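Local coordinates for protein 1,3-alpha-isomaltosidase (Kribbella flavida DSM 17836, PDB 5X3I) that hydrolyses the alpha-1,3-glucosidic linkages of the cyclic tetrasaccharide cyclobis-(1-6)-alpha-nigerosyl to release isomaltose inside the cell, at residues A[560-571]-A[586-597]. The protein carries 1 engineered substitution. Sequence-based numbering, arbitrary orientation.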
loop_
_atom_site.group_PDB
_atom_site.type_symbol
_atom_site.label_atom_id
_atom_site.label_comp_id
_atom_site.label_asym_id
_atom_site.label_seq_id
_atom_site.Cartn_x
_atom_site.Cartn_y
_atom_site.Cartn_z
ATOM N N VAL A 560 3.647 -0.753 -12.610
ATOM C CA VAL A 560 3.328 -0.077 -13.867
ATOM C C VAL A 560 2.034 0.721 -13.749
ATOM O O VAL A 560 2.011 1.925 -13.993
ATOM C CB VAL A 560 3.237 -1.055 -15.040
ATOM C CG1 VAL A 560 2.854 -0.315 -16.318
ATOM C CG2 VAL A 560 4.581 -1.754 -15.237
ATOM N N TYR A 561 0.942 0.040 -13.435
ATOM C CA TYR A 561 -0.313 0.735 -13.382
ATOM C C TYR A 561 -0.560 1.260 -11.977
ATOM O O TYR A 561 -1.013 0.551 -11.084
ATOM C CB TYR A 561 -1.437 -0.217 -13.786
ATOM C CG TYR A 561 -1.256 -0.871 -15.138
ATOM C CD1 TYR A 561 -0.545 -2.062 -15.272
ATOM C CD2 TYR A 561 -1.811 -0.306 -16.276
ATOM C CE1 TYR A 561 -0.389 -2.652 -16.495
ATOM C CE2 TYR A 561 -1.660 -0.885 -17.498
ATOM C CZ TYR A 561 -0.955 -2.058 -17.613
ATOM O OH TYR A 561 -0.824 -2.626 -18.841
ATOM N N TRP A 562 -0.404 2.561 -11.852
ATOM C CA TRP A 562 -0.414 3.223 -10.566
ATOM C C TRP A 562 -1.173 4.526 -10.667
ATOM O O TRP A 562 -1.087 5.236 -11.664
ATOM C CB TRP A 562 1.015 3.473 -10.069
ATOM C CG TRP A 562 1.081 4.309 -8.827
ATOM C CD1 TRP A 562 1.217 3.866 -7.548
ATOM C CD2 TRP A 562 0.989 5.731 -8.750
ATOM N NE1 TRP A 562 1.234 4.928 -6.675
ATOM C CE2 TRP A 562 1.091 6.085 -7.392
ATOM C CE3 TRP A 562 0.853 6.743 -9.701
ATOM C CZ2 TRP A 562 1.046 7.402 -6.961
ATOM C CZ3 TRP A 562 0.812 8.054 -9.268
ATOM C CH2 TRP A 562 0.904 8.366 -7.910
ATOM N N GLY A 563 -1.876 4.851 -9.597
ATOM C CA GLY A 563 -2.647 6.073 -9.499
ATOM C C GLY A 563 -2.789 6.477 -8.041
ATOM O O GLY A 563 -2.175 5.873 -7.163
ATOM N N TRP A 564 -3.573 7.519 -7.795
ATOM C CA TRP A 564 -3.781 8.058 -6.455
ATOM C C TRP A 564 -5.139 8.737 -6.406
ATOM O O TRP A 564 -5.717 8.996 -7.452
ATOM C CB TRP A 564 -2.669 9.047 -6.076
ATOM C CG TRP A 564 -2.658 10.331 -6.890
ATOM C CD1 TRP A 564 -2.562 10.444 -8.241
ATOM C CD2 TRP A 564 -2.721 11.671 -6.384
ATOM N NE1 TRP A 564 -2.591 11.762 -8.618
ATOM C CE2 TRP A 564 -2.677 12.538 -7.493
ATOM C CE3 TRP A 564 -2.821 12.218 -5.104
ATOM C CZ2 TRP A 564 -2.726 13.925 -7.359
ATOM C CZ3 TRP A 564 -2.869 13.594 -4.975
ATOM C CH2 TRP A 564 -2.819 14.431 -6.092
ATOM N N ASP A 565 -5.648 9.037 -5.215
ATOM C CA ASP A 565 -6.888 9.784 -5.167
ATOM C C ASP A 565 -6.503 11.222 -5.477
ATOM O O ASP A 565 -5.914 11.896 -4.635
ATOM C CB ASP A 565 -7.541 9.730 -3.770
ATOM C CG ASP A 565 -7.717 8.312 -3.225
ATOM O OD1 ASP A 565 -7.778 7.344 -4.004
ATOM O OD2 ASP A 565 -7.824 8.183 -1.988
ATOM N N LEU A 566 -6.949 11.748 -6.610
ATOM C CA LEU A 566 -6.403 13.031 -7.025
ATOM C C LEU A 566 -6.963 14.107 -6.111
ATOM O O LEU A 566 -8.149 14.128 -5.816
ATOM C CB LEU A 566 -6.682 13.316 -8.503
ATOM C CG LEU A 566 -8.117 13.396 -9.008
ATOM C CD1 LEU A 566 -8.622 14.824 -8.924
ATOM C CD2 LEU A 566 -8.160 12.872 -10.438
ATOM N N ALA A 567 -6.057 14.937 -5.602
ATOM C CA ALA A 567 -6.341 15.978 -4.611
ATOM C C ALA A 567 -6.917 15.460 -3.283
ATOM O O ALA A 567 -7.496 16.228 -2.535
ATOM C CB ALA A 567 -7.295 17.013 -5.212
ATOM N N GLY A 568 -6.728 14.176 -2.984
ATOM C CA GLY A 568 -6.993 13.593 -1.676
ATOM C C GLY A 568 -8.439 13.179 -1.438
ATOM O O GLY A 568 -9.357 13.864 -1.915
ATOM N N PHE A 569 -8.675 12.112 -0.670
ATOM C CA PHE A 569 -10.058 11.745 -0.372
ATOM C C PHE A 569 -10.595 12.155 1.006
ATOM O O PHE A 569 -11.790 12.057 1.247
ATOM C CB PHE A 569 -10.237 10.220 -0.596
ATOM C CG PHE A 569 -10.002 9.343 0.629
ATOM C CD1 PHE A 569 -10.765 8.199 0.816
ATOM C CD2 PHE A 569 -8.997 9.612 1.548
ATOM C CE1 PHE A 569 -10.577 7.361 1.920
ATOM C CE2 PHE A 569 -8.802 8.788 2.653
ATOM C CZ PHE A 569 -9.586 7.659 2.840
ATOM N N SER A 570 -9.733 12.673 1.878
ATOM C CA SER A 570 -10.096 12.785 3.290
ATOM C C SER A 570 -10.230 14.235 3.713
ATOM O O SER A 570 -9.482 15.079 3.263
ATOM C CB SER A 570 -9.068 12.081 4.182
ATOM O OG SER A 570 -9.487 12.080 5.539
ATOM N N GLY A 571 -11.189 14.503 4.588
ATOM C CA GLY A 571 -11.413 15.843 5.096
ATOM C C GLY A 571 -12.287 16.693 4.192
ATOM O O GLY A 571 -12.904 16.179 3.265
ATOM N N SER A 586 -2.713 14.515 -13.041
ATOM C CA SER A 586 -3.174 13.127 -13.004
ATOM C C SER A 586 -3.589 12.606 -14.381
ATOM O O SER A 586 -3.442 11.422 -14.667
ATOM C CB SER A 586 -4.332 12.980 -12.025
ATOM O OG SER A 586 -3.900 13.260 -10.714
ATOM N N ALA A 587 -4.068 13.505 -15.234
ATOM C CA ALA A 587 -4.381 13.173 -16.628
ATOM C C ALA A 587 -3.147 12.653 -17.380
ATOM O O ALA A 587 -3.239 12.024 -18.429
ATOM C CB ALA A 587 -4.965 14.393 -17.331
ATOM N N PHE A 588 -1.991 13.014 -16.858
ATOM C CA PHE A 588 -0.675 12.556 -17.304
ATOM C C PHE A 588 -0.019 11.422 -16.466
ATOM O O PHE A 588 1.205 11.295 -16.427
ATOM C CB PHE A 588 0.202 13.777 -17.511
ATOM C CG PHE A 588 -0.313 14.659 -18.630
ATOM C CD1 PHE A 588 -1.074 15.779 -18.360
ATOM C CD2 PHE A 588 -0.107 14.309 -19.954
ATOM C CE1 PHE A 588 -1.558 16.566 -19.376
ATOM C CE2 PHE A 588 -0.597 15.098 -20.979
ATOM C CZ PHE A 588 -1.329 16.219 -20.692
ATOM N N MET A 589 -0.814 10.742 -15.647
ATOM C CA MET A 589 -0.325 9.633 -14.825
ATOM C C MET A 589 -0.951 8.300 -15.283
ATOM O O MET A 589 -1.919 8.317 -16.031
ATOM C CB MET A 589 -0.639 9.897 -13.363
ATOM C CG MET A 589 0.132 11.073 -12.771
ATOM S SD MET A 589 -0.320 11.338 -11.065
ATOM C CE MET A 589 0.172 13.040 -10.870
ATOM N N PRO A 590 -0.341 7.149 -14.921
ATOM C CA PRO A 590 -0.878 5.875 -15.407
ATOM C C PRO A 590 -2.376 5.669 -15.118
ATOM O O PRO A 590 -3.084 5.147 -15.960
ATOM C CB PRO A 590 -0.036 4.837 -14.662
ATOM C CG PRO A 590 1.263 5.526 -14.417
ATOM C CD PRO A 590 0.880 6.950 -14.118
ATOM N N ILE A 591 -2.831 6.081 -13.943
ATOM C CA ILE A 591 -4.216 5.904 -13.548
ATOM C C ILE A 591 -4.780 7.199 -12.980
ATOM O O ILE A 591 -4.295 7.720 -11.960
ATOM C CB ILE A 591 -4.381 4.784 -12.496
ATOM C CG1 ILE A 591 -3.788 3.461 -12.993
ATOM C CG2 ILE A 591 -5.851 4.631 -12.108
ATOM C CD1 ILE A 591 -4.604 2.779 -14.076
ATOM N N MET A 592 -5.809 7.697 -13.652
ATOM C CA MET A 592 -6.491 8.923 -13.287
ATOM C C MET A 592 -7.779 8.563 -12.575
ATOM O O MET A 592 -8.679 7.938 -13.166
ATOM C CB MET A 592 -6.766 9.778 -14.530
ATOM C CG MET A 592 -7.384 11.126 -14.219
ATOM S SD MET A 592 -7.835 12.055 -15.694
ATOM C CE MET A 592 -8.226 13.626 -14.935
ATOM N N GLN A 593 -7.844 8.913 -11.293
ATOM C CA GLN A 593 -8.951 8.511 -10.432
ATOM C C GLN A 593 -9.252 9.554 -9.361
ATOM O O GLN A 593 -8.328 10.093 -8.746
ATOM C CB GLN A 593 -8.631 7.164 -9.760
ATOM C CG GLN A 593 -9.731 6.618 -8.851
ATOM C CD GLN A 593 -9.341 6.516 -7.369
ATOM O OE1 GLN A 593 -9.849 5.661 -6.654
ATOM N NE2 GLN A 593 -8.465 7.403 -6.908
ATOM N N TYR A 594 -10.529 9.803 -9.094
ATOM C CA TYR A 594 -10.896 10.583 -7.921
ATOM C C TYR A 594 -11.700 9.709 -6.971
ATOM O O TYR A 594 -12.297 8.719 -7.381
ATOM C CB TYR A 594 -11.674 11.857 -8.289
ATOM C CG TYR A 594 -13.078 11.679 -8.866
ATOM C CD1 TYR A 594 -14.153 11.360 -8.052
ATOM C CD2 TYR A 594 -13.330 11.903 -10.213
ATOM C CE1 TYR A 594 -15.434 11.224 -8.568
ATOM C CE2 TYR A 594 -14.622 11.765 -10.745
ATOM C CZ TYR A 594 -15.663 11.433 -9.911
ATOM O OH TYR A 594 -16.930 11.294 -10.408
ATOM N N HIS A 595 -11.693 10.082 -5.696
ATOM C CA HIS A 595 -12.303 9.280 -4.645
ATOM C C HIS A 595 -12.610 10.147 -3.426
ATOM O O HIS A 595 -12.041 11.222 -3.271
ATOM C CB HIS A 595 -11.370 8.120 -4.282
ATOM C CG HIS A 595 -11.922 7.184 -3.252
ATOM N ND1 HIS A 595 -13.219 6.728 -3.275
ATOM C CD2 HIS A 595 -11.340 6.609 -2.172
ATOM C CE1 HIS A 595 -13.417 5.918 -2.252
ATOM N NE2 HIS A 595 -12.291 5.826 -1.569
ATOM N N SER A 596 -13.514 9.687 -2.570
ATOM C CA SER A 596 -13.848 10.421 -1.360
ATOM C C SER A 596 -14.175 9.477 -0.207
ATOM O O SER A 596 -14.813 8.444 -0.393
ATOM C CB SER A 596 -15.022 11.381 -1.614
ATOM O OG SER A 596 -16.235 10.687 -1.808
ATOM N N GLU A 597 -13.726 9.858 0.987
ATOM C CA GLU A 597 -13.864 9.056 2.202
ATOM C C GLU A 597 -15.282 9.076 2.760
ATOM O O GLU A 597 -16.005 10.045 2.571
ATOM C CB GLU A 597 -12.883 9.578 3.268
ATOM C CG GLU A 597 -12.740 8.717 4.512
ATOM C CD GLU A 597 -11.643 9.222 5.451
ATOM O OE1 GLU A 597 -11.545 10.442 5.683
ATOM O OE2 GLU A 597 -10.877 8.388 5.945
HETATM O O HOH W 1 -5.420 9.877 -10.181
HETATM O O HOH W 2 -8.952 4.841 -4.134
HETATM O O HOH W 3 -9.728 12.211 -4.823
HETATM O O HOH W 4 -14.156 12.893 2.537
HETATM O O HOH W 5 -13.469 12.974 5.407
#
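Glu597 lies across the ring of Phe569, its CB 3.6 Å from the ring centroid and 19° off the normal, which identifies a CH-pi contact over the face. With CG anti to the backbone N (chi1 -171°) and the chain extended beyond it, the carboxylate travels past the ring to Ser570, whose OG donates to Glu597 OE1 over 2.6 Å, from above the carboxylate plane. Glu597 OE2 is taken by Tyr211, and the backbone N of Glu597 bonds Phe569 O. With an alanine here the CB contact could remain, but Ser570 OG and Tyr211 would probably lose this acceptor, and Phe569 CE1 and CZ the cover of CG and the carboxylate. His595 fills the hollow beside the same ring: the planes are near parallel but slid apart, so that the rings barely overlap, Phe569 CD1 to His595 CD2 at 3.4 Å.

Farther back, Gln593, bent at its second torsion, sends NE2 almost straight (177°) to the anti side of Asp565 OD1, 3.0 Å away, while water 2 joins that oxygen to Gln593 OE1. Leu566 is the bump on this level: its CG and CD2 press on Gln593 O (both 3.3 Å), with Tyr594 CB, Met592 CG and Ser586 OG around the side chain, and its backbone N bonds the same oxygen. At the other end, the sulfur of Met589 makes Met-aromatic contacts with two indoles, at the edge of Trp562 (CZ3 to SD 3.9 Å) and obliquely at Trp564. Trp564 NE1 also donates to Ser586 OG, which hydrogen-bonds Ala582 O within helix 576-586 as well.

The strand axes, 5.6 Å apart, run nearly parallel and are joined through helix 576-586, a beta-alpha-beta unit forming the last two strands of the family 31 TIM barrel. Beyond them, Phe569 touches Asp536, the inferred proton donor, placing these loops at the barrel's active-site end.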